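Local atomic coordinates of succinylglutamate desuccinylase/aspartoacylase (Ruegeria sp. TM1040, PDB entry 3NA6), a protein that probably acts as a metal-dependent hydrolase that removes the acyl group from an N-acylated amino acid, in the manner of succinylglutamate desuccinylases and aspartoacylases. Residues Q176-P181 / V207-G212; D128-T133 / G193-A198. All blocks are in the same frame, centred on the assembly; numbering follows the deposited sequence.

Contact 1: residues Q176-P181 / V207-G212; sequences QAFNAP and VTTELG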
# COMPACT_ATOMS: atom_id res chain seq x y z
N GLN A 176 2.04 -42.35 -17.02
CA GLN A 176 2.53 -42.77 -18.32
C GLN A 176 1.59 -42.40 -19.46
O GLN A 176 2.07 -41.98 -20.52
CB GLN A 176 2.78 -44.28 -18.40
CG GLN A 176 3.89 -44.76 -17.51
CD GLN A 176 4.28 -46.18 -17.83
OE1 GLN A 176 3.43 -47.07 -18.03
NE2 GLN A 176 5.57 -46.41 -17.90
N ALA A 177 0.27 -42.59 -19.28
CA ALA A 177 -0.69 -42.22 -20.33
C ALA A 177 -0.59 -40.72 -20.65
O ALA A 177 -0.71 -40.34 -21.80
CB ALA A 177 -2.12 -42.55 -19.92
N PHE A 178 -0.43 -39.89 -19.62
CA PHE A 178 -0.31 -38.42 -19.82
C PHE A 178 0.78 -38.14 -20.83
O PHE A 178 0.61 -37.31 -21.73
CB PHE A 178 0.02 -37.70 -18.49
CG PHE A 178 -0.17 -36.19 -18.55
CD1 PHE A 178 0.84 -35.38 -19.05
CD2 PHE A 178 -1.33 -35.59 -18.07
CE1 PHE A 178 0.68 -33.98 -19.09
CE2 PHE A 178 -1.51 -34.22 -18.11
CZ PHE A 178 -0.49 -33.40 -18.62
N ASN A 179 1.90 -38.85 -20.69
CA ASN A 179 2.97 -38.88 -21.69
C ASN A 179 3.59 -37.51 -21.94
O ASN A 179 3.77 -37.04 -23.09
CB ASN A 179 2.46 -39.54 -22.97
CG ASN A 179 3.55 -39.73 -24.03
OD1 ASN A 179 3.40 -39.25 -25.15
ND2 ASN A 179 4.64 -40.41 -23.68
N ALA A 180 3.95 -36.85 -20.84
CA ALA A 180 4.65 -35.56 -20.92
C ALA A 180 6.06 -35.86 -21.42
O ALA A 180 6.50 -37.02 -21.46
CB ALA A 180 4.68 -34.85 -19.56
N PRO A 181 6.78 -34.82 -21.85
CA PRO A 181 8.13 -35.10 -22.36
C PRO A 181 9.06 -35.65 -21.28
O PRO A 181 10.04 -36.30 -21.60
CB PRO A 181 8.61 -33.73 -22.87
CG PRO A 181 7.35 -33.00 -23.20
CD PRO A 181 6.37 -33.44 -22.12
N VAL A 207 -3.49 -37.56 -10.98
CA VAL A 207 -2.53 -37.21 -12.04
C VAL A 207 -2.10 -35.78 -11.76
O VAL A 207 -2.94 -34.90 -11.52
CB VAL A 207 -3.21 -37.34 -13.43
CG1 VAL A 207 -2.45 -36.61 -14.52
CG2 VAL A 207 -3.41 -38.80 -13.75
N THR A 208 -0.80 -35.55 -11.67
CA THR A 208 -0.30 -34.22 -11.40
C THR A 208 0.87 -33.91 -12.32
O THR A 208 1.46 -34.80 -12.94
CB THR A 208 0.03 -33.98 -9.90
OG1 THR A 208 0.28 -32.58 -9.67
CG2 THR A 208 1.23 -34.81 -9.42
N THR A 209 1.16 -32.62 -12.46
CA THR A 209 2.20 -32.15 -13.36
C THR A 209 3.08 -31.02 -12.80
O THR A 209 2.77 -30.37 -11.77
CB THR A 209 1.55 -31.54 -14.58
OG1 THR A 209 0.92 -30.32 -14.20
CG2 THR A 209 0.51 -32.44 -15.20
N GLU A 210 4.17 -30.76 -13.52
CA GLU A 210 4.85 -29.45 -13.50
C GLU A 210 5.18 -29.15 -14.96
O GLU A 210 6.07 -29.77 -15.49
CB GLU A 210 6.15 -29.49 -12.69
CG GLU A 210 5.96 -29.63 -11.17
CD GLU A 210 5.47 -28.35 -10.50
OE1 GLU A 210 5.25 -27.35 -11.20
OE2 GLU A 210 5.32 -28.35 -9.27
N LEU A 211 4.44 -28.25 -15.61
CA LEU A 211 4.55 -28.12 -17.07
C LEU A 211 5.32 -26.91 -17.59
O LEU A 211 5.32 -26.65 -18.79
CB LEU A 211 3.17 -28.14 -17.72
CG LEU A 211 2.37 -29.43 -17.52
CD1 LEU A 211 1.00 -29.25 -18.19
CD2 LEU A 211 3.13 -30.64 -18.02
N GLY A 212 6.03 -26.22 -16.72
CA GLY A 212 6.89 -25.12 -17.15
C GLY A 212 6.94 -24.16 -15.99
O GLY A 212 7.22 -24.56 -14.85
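A chi1 of -166° turns the F178 ring away from its own backbone N and over the strand, so that the last turn of helix 165-178 meets V207, T209 and L211. V207 does its touching with the CG1 branch, which turns toward the helix and meets F178 CD2 at 3.9 Å. T209 is rotated so that its methyl faces the ring: T209 CG2 lies 3.7 Å from F178 CZ, the two side chains crossing at about a right angle. Its buried hydroxyl OG1 is bonded instead to the carbonyl O of H145, so a threonine suits a position with an apolar and a polar side. Beyond the end of the strand, the side chain of L211 brings CD2 to 4.3 Å from F178 CE1. All three partners approach the ring obliquely, and dispersion holds the contact together. Alternation along the strand explains the choice of partners, since V207 and T209 face the helix while T208 points away from it. N179 then ends the helix with positive phi (61°), and its OD1 accepts bonds from D246 N and K227 NZ. F178 also touches A157. Helix 165-178 joins the parallel neighbours 156-160 and 182-186, so this is the helix-on-sheet packing of a beta-alpha-beta crossover, here extended to the adjacent strand 205-210 in the alpha/beta catalytic domain.

Contact 2: residues D128-T133 / G193-A198; sequences DYFQRT and GMYDTA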
# COMPACT_ATOMS: atom_id res chain seq x y z
N ASP A 128 -12.43 -27.31 1.87
CA ASP A 128 -13.45 -28.12 2.52
C ASP A 128 -14.54 -28.60 1.55
O ASP A 128 -15.05 -29.71 1.67
CB ASP A 128 -14.10 -27.35 3.68
CG ASP A 128 -15.20 -28.13 4.33
OD1 ASP A 128 -14.89 -29.02 5.17
OD2 ASP A 128 -16.36 -27.89 3.96
N TYR A 129 -14.91 -27.75 0.60
CA TYR A 129 -15.92 -28.11 -0.38
C TYR A 129 -15.40 -29.21 -1.30
O TYR A 129 -16.13 -30.13 -1.68
CB TYR A 129 -16.37 -26.88 -1.19
CG TYR A 129 -17.51 -27.17 -2.13
CD1 TYR A 129 -18.81 -27.34 -1.65
CD2 TYR A 129 -17.30 -27.27 -3.48
CE1 TYR A 129 -19.84 -27.61 -2.52
CE2 TYR A 129 -18.33 -27.52 -4.33
CZ TYR A 129 -19.57 -27.71 -3.86
OH TYR A 129 -20.57 -27.97 -4.75
N PHE A 130 -14.14 -29.10 -1.70
CA PHE A 130 -13.52 -30.14 -2.51
C PHE A 130 -13.37 -31.42 -1.72
O PHE A 130 -13.69 -32.48 -2.23
CB PHE A 130 -12.20 -29.65 -3.15
CG PHE A 130 -12.42 -28.84 -4.43
CD1 PHE A 130 -13.07 -27.60 -4.36
CD2 PHE A 130 -12.07 -29.34 -5.66
CE1 PHE A 130 -13.32 -26.89 -5.47
CE2 PHE A 130 -12.33 -28.61 -6.80
CZ PHE A 130 -12.94 -27.38 -6.71
N GLN A 131 -12.88 -31.32 -0.49
CA GLN A 131 -12.68 -32.50 0.37
C GLN A 131 -13.96 -33.30 0.62
O GLN A 131 -13.97 -34.52 0.46
CB GLN A 131 -12.14 -32.06 1.73
CG GLN A 131 -11.85 -33.19 2.74
CD GLN A 131 -10.58 -33.96 2.42
OE1 GLN A 131 -9.55 -33.38 2.06
NE2 GLN A 131 -10.64 -35.29 2.56
N ARG A 132 -15.04 -32.61 0.99
CA ARG A 132 -16.26 -33.29 1.45
C ARG A 132 -17.39 -33.36 0.43
O ARG A 132 -18.28 -34.19 0.59
CB ARG A 132 -16.76 -32.63 2.75
CG ARG A 132 -15.77 -32.83 3.92
CD ARG A 132 -16.39 -32.56 5.29
NE ARG A 132 -16.84 -31.18 5.35
CZ ARG A 132 -18.04 -30.76 5.74
NH1 ARG A 132 -18.94 -31.60 6.21
NH2 ARG A 132 -18.31 -29.46 5.68
N THR A 133 -17.38 -32.53 -0.61
CA THR A 133 -18.48 -32.53 -1.55
C THR A 133 -18.04 -33.02 -2.92
O THR A 133 -18.60 -33.97 -3.43
CB THR A 133 -19.18 -31.15 -1.65
OG1 THR A 133 -19.58 -30.76 -0.34
CG2 THR A 133 -20.41 -31.21 -2.55
N GLY A 193 -1.57 -31.89 4.44
CA GLY A 193 -2.35 -30.76 3.93
C GLY A 193 -2.46 -30.59 2.42
O GLY A 193 -3.17 -29.71 1.96
N MSE A 194 -1.76 -31.42 1.65
CA MSE A 194 -1.80 -31.30 0.22
C MSE A 194 -3.04 -31.92 -0.43
O MSE A 194 -3.63 -32.90 0.05
CB MSE A 194 -0.53 -31.87 -0.39
CG MSE A 194 0.66 -30.89 -0.31
SE MSE A 194 2.16 -31.71 -1.16
CE MSE A 194 1.82 -31.26 -2.98
N TYR A 195 -3.46 -31.29 -1.52
CA TYR A 195 -4.53 -31.78 -2.36
C TYR A 195 -4.24 -33.19 -2.82
O TYR A 195 -5.11 -34.04 -2.73
CB TYR A 195 -4.72 -30.88 -3.56
CG TYR A 195 -5.93 -31.25 -4.37
CD1 TYR A 195 -7.19 -31.25 -3.83
CD2 TYR A 195 -5.80 -31.59 -5.71
CE1 TYR A 195 -8.30 -31.57 -4.59
CE2 TYR A 195 -6.89 -31.92 -6.47
CZ TYR A 195 -8.14 -31.90 -5.91
OH TYR A 195 -9.21 -32.25 -6.70
N ASP A 196 -3.03 -33.45 -3.28
CA ASP A 196 -2.67 -34.79 -3.75
C ASP A 196 -2.96 -35.83 -2.69
O ASP A 196 -3.48 -36.90 -2.99
CB ASP A 196 -1.20 -34.88 -4.12
CG ASP A 196 -0.77 -33.91 -5.23
OD1 ASP A 196 -1.60 -33.47 -6.05
OD2 ASP A 196 0.44 -33.61 -5.28
N THR A 197 -2.60 -35.53 -1.45
CA THR A 197 -2.87 -36.44 -0.33
C THR A 197 -4.38 -36.66 -0.10
O THR A 197 -4.82 -37.78 0.12
CB THR A 197 -2.13 -35.95 0.92
OG1 THR A 197 -0.76 -35.72 0.56
CG2 THR A 197 -2.19 -36.95 2.07
N ALA A 198 -5.16 -35.60 -0.20
CA ALA A 198 -6.61 -35.69 -0.06
C ALA A 198 -7.19 -36.72 -1.05
O ALA A 198 -8.05 -37.52 -0.68
CB ALA A 198 -7.25 -34.30 -0.29
O HOH W 1 -8.82 -37.63 1.94
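Q131 and A198 make the closest touch between these two helices, whereas F130 and Y195 meet more loosely but deep among other side chains. Q131 leaves its helix with CG anti to the backbone N and bends at chi2 (75°), which swings the amide toward helix 195-200. Q131 OE1 rests 3.4 Å from A198 CB, a small methyl that lets the amide come close. In the aromatic pair, Y195 OH comes to the edge of the F130 ring, 4.2 Å from F130 CD2 and near the ring plane. Both aromatics also lie on L53 and T55 of strand 51-55 and against the ring of F91, whose edge-to-face meeting with Y195 adds to an aromatic cluster suited to a helix-sheet interface. The solvent side lies at Q131, which is only partly buried and whose polar end suits that place. There a water links the two helices, accepting from Q131 NE2 at 3.0 Å and donating to A198 O at 2.7 Å. This is a helix-helix contact with a water-bridged margin, on one face of the central sheet of an alpha/beta fold.

Both contacts are largely buried in the catalytic domain, their centres about 21 Å apart, and they lie on opposite faces of its large mixed sheet. Contact 1 sets a helix against a strand and is apolar throughout; contact 2 sets two helices side by side and runs from an aromatic interior to a partly exposed, hydrated margin. They share no secondary-structure element, but helix 195-200 leads directly into strand 205-210, and T208, turned away from helix 165-178, packs near D196, with 4.2 Å between T208 OG1 and D196 OD1. The sheet thus stands between them, consistent with the alpha/beta/alpha architecture of zinc exopeptidase-like proteins.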